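Local structure of 6-carboxyhexanoate--coa ligase (Bacillus subtilis, 5FLG) at residues Y114-I117 with P118-S121. The protein is a pimeloyl-CoA synthase, a member of the 6-carboxyhexanoate--CoA ligase family, modelled here with bound phosphoaminophosphonic acid-adenylate ester, pimelic acid and magnesium. Numbering follows the deposited sequence.
Sequences YEQI and PEWS
Gln116 and Trp120 meet in a local contact round a turn, where helix 107-116 gives way to a short 3-10 segment leading toward strand 127-130. The 3-10 character rests on i to i+3 bonding: Trp120 N donates to Ile117 O over 2.7 Å. Gln116 O receives two weak bonds, from Glu119 N three residues on and Trp120 N four residues on, so it takes both 3-10 and alpha spacing. Pro118 has no amide hydrogen to give, and its CD comes within 3.4 Å of Tyr114 O. Among the side chains, Gln116 CB lies over one face of the Trp120 indole, 3.7 Å from the centroid of its six-membered ring and 21° off the normal, a CH-pi contact. With CG beside its own backbone N (chi1 -61°), Trp120 folds back over the helix end, and Ile117 CG1 approaches CE3 of the ring at 4.0 Å. Ile117 also sets CD1 over the centre of the Tyr114 ring, 3.9 Å above its plane. These apolar groups face the mixed sheet: Ile117 touches Leu192 and Trp194 of strand 188-194, while Trp120 reaches Val127 and Val229. The turn closes at Pro118 O, which accepts both Ser121 N and, at 2.8 Å, Ser121 OG, the two donors coming from the same face of its carbonyl plane.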
ATOM      1  N   TYR A 114      32.677  10.889  -1.537  1.00 33.21           N
ATOM      2  CA  TYR A 114      32.976  10.221  -0.253  1.00 35.90           C
ATOM      3  C   TYR A 114      32.864  11.130   0.953  1.00 38.08           C
ATOM      4  O   TYR A 114      32.354  10.707   1.988  1.00 35.51           O
ATOM      5  CB  TYR A 114      34.346   9.565  -0.238  1.00 35.16           C
ATOM      6  CG  TYR A 114      34.273   8.095  -0.558  1.00 36.27           C
ATOM      7  CD1 TYR A 114      34.188   7.671  -1.879  1.00 33.56           C
ATOM      8  CD2 TYR A 114      34.155   7.137   0.454  1.00 36.00           C
ATOM      9  CE1 TYR A 114      34.053   6.343  -2.199  1.00 33.15           C
ATOM     10  CE2 TYR A 114      34.075   5.781   0.143  1.00 32.86           C
ATOM     11  CZ  TYR A 114      33.975   5.400  -1.183  1.00 34.71           C
ATOM     12  OH  TYR A 114      33.892   4.101  -1.573  1.00 31.26           O
ATOM     13  N   GLU A 115      33.159  12.412   0.769  1.00 33.93           N
ATOM     14  CA  GLU A 115      32.876  13.410   1.795  1.00 34.46           C
ATOM     15  C   GLU A 115      31.399  13.548   2.125  1.00 35.10           C
ATOM     16  O   GLU A 115      31.061  13.939   3.220  1.00 36.54           O
ATOM     17  CB  GLU A 115      33.445  14.778   1.401  1.00 32.62           C
ATOM     18  CG  GLU A 115      34.966  14.776   1.392  1.00 34.69           C
ATOM     19  CD  GLU A 115      35.562  16.114   0.990  1.00 34.92           C
ATOM     20  OE1 GLU A 115      34.795  17.078   0.858  1.00 36.23           O
ATOM     21  OE2 GLU A 115      36.797  16.184   0.841  1.00 38.08           O
ATOM     22  N   GLN A 116      30.526  13.262   1.175  1.00 32.60           N
ATOM     23  CA  GLN A 116      29.105  13.491   1.359  1.00 32.68           C
ATOM     24  C   GLN A 116      28.319  12.236   1.749  1.00 34.75           C
ATOM     25  O   GLN A 116      27.236  12.316   2.304  1.00 33.29           O
ATOM     26  CB  GLN A 116      28.543  14.147   0.109  1.00 31.38           C
ATOM     27  CG  GLN A 116      28.976  15.607   0.042  1.00 35.47           C
ATOM     28  CD  GLN A 116      28.841  16.223  -1.328  1.00 37.99           C
ATOM     29  OE1 GLN A 116      27.733  16.478  -1.796  1.00 42.08           O
ATOM     30  NE2 GLN A 116      29.959  16.371  -2.017  1.00 36.46           N
ATOM     31  N   ILE A 117      28.973  11.094   1.650  1.00 34.71           N
ATOM     32  CA  ILE A 117      28.289   9.834   1.863  1.00 35.11           C
ATOM     33  C   ILE A 117      27.680   9.699   3.261  1.00 31.35           C
ATOM     34  O   ILE A 117      26.481   9.532   3.344  1.00 29.22           O
ATOM     35  CB  ILE A 117      29.194   8.648   1.520  1.00 34.78           C
ATOM     36  CG1 ILE A 117      29.183   8.449   0.004  1.00 35.31           C
ATOM     37  CG2 ILE A 117      28.694   7.382   2.224  1.00 35.33           C
ATOM     38  CD1 ILE A 117      30.310   7.600  -0.526  1.00 40.86           C
ATOM     39  N   PRO A 118      28.403  10.131   4.303  1.00 35.57           N
ATOM     40  CA  PRO A 118      27.824  10.246   5.648  1.00 37.92           C
ATOM     41  C   PRO A 118      26.547  11.045   5.746  1.00 38.10           C
ATOM     42  O   PRO A 118      25.582  10.581   6.359  1.00 37.95           O
ATOM     43  CB  PRO A 118      28.945  10.911   6.461  1.00 37.62           C
ATOM     44  CG  PRO A 118      30.190  10.480   5.756  1.00 38.74           C
ATOM     45  CD  PRO A 118      29.817  10.537   4.304  1.00 39.42           C
ATOM     46  N   GLU A 119      26.467  12.185   5.068  1.00 41.97           N
ATOM     47  CA  GLU A 119      25.235  12.965   5.127  1.00 37.95           C
ATOM     48  C   GLU A 119      24.083  12.272   4.363  1.00 34.86           C
ATOM     49  O   GLU A 119      22.930  12.649   4.495  1.00 33.87           O
ATOM     50  CB  GLU A 119      25.464  14.384   4.577  1.00 50.01           C
ATOM     51  CG  GLU A 119      25.080  14.544   3.108  1.00 59.47           C
ATOM     52  CD  GLU A 119      25.348  15.939   2.547  1.00 71.81           C
ATOM     53  OE1 GLU A 119      26.523  16.365   2.545  1.00 65.44           O
ATOM     54  OE2 GLU A 119      24.393  16.574   2.028  1.00 79.78           O
ATOM     55  N   TRP A 120      24.389  11.309   3.502  1.00 32.41           N
ATOM     56  CA  TRP A 120      23.348  10.656   2.720  1.00 30.95           C
ATOM     57  C   TRP A 120      22.908   9.330   3.372  1.00 32.58           C
ATOM     58  O   TRP A 120      22.220   8.548   2.742  1.00 29.20           O
ATOM     59  CB  TRP A 120      23.830  10.357   1.303  1.00 28.63           C
ATOM     60  CG  TRP A 120      24.217  11.575   0.528  1.00 28.80           C
ATOM     61  CD1 TRP A 120      23.662  12.808   0.623  1.00 31.44           C
ATOM     62  CD2 TRP A 120      25.172  11.642  -0.538  1.00 27.74           C
ATOM     63  NE1 TRP A 120      24.209  13.650  -0.332  1.00 32.22           N
ATOM     64  CE2 TRP A 120      25.174  12.971  -1.018  1.00 29.78           C
ATOM     65  CE3 TRP A 120      26.034  10.716  -1.116  1.00 26.76           C
ATOM     66  CZ2 TRP A 120      25.960  13.376  -2.091  1.00 30.09           C
ATOM     67  CZ3 TRP A 120      26.862  11.131  -2.126  1.00 32.62           C
ATOM     68  CH2 TRP A 120      26.791  12.438  -2.636  1.00 31.80           C
ATOM     69  N   SER A 121      23.398   9.052   4.571  1.00 33.00           N
ATOM     70  CA  SER A 121      23.045   7.820   5.296  1.00 42.31           C
ATOM     71  C   SER A 121      21.554   7.582   5.351  1.00 37.19           C
ATOM     72  O   SER A 121      21.118   6.447   5.361  1.00 45.99           O
ATOM     73  CB  SER A 121      23.545   7.874   6.737  1.00 44.89           C
ATOM     74  OG  SER A 121      24.956   7.851   6.756  1.00 57.81           O
TER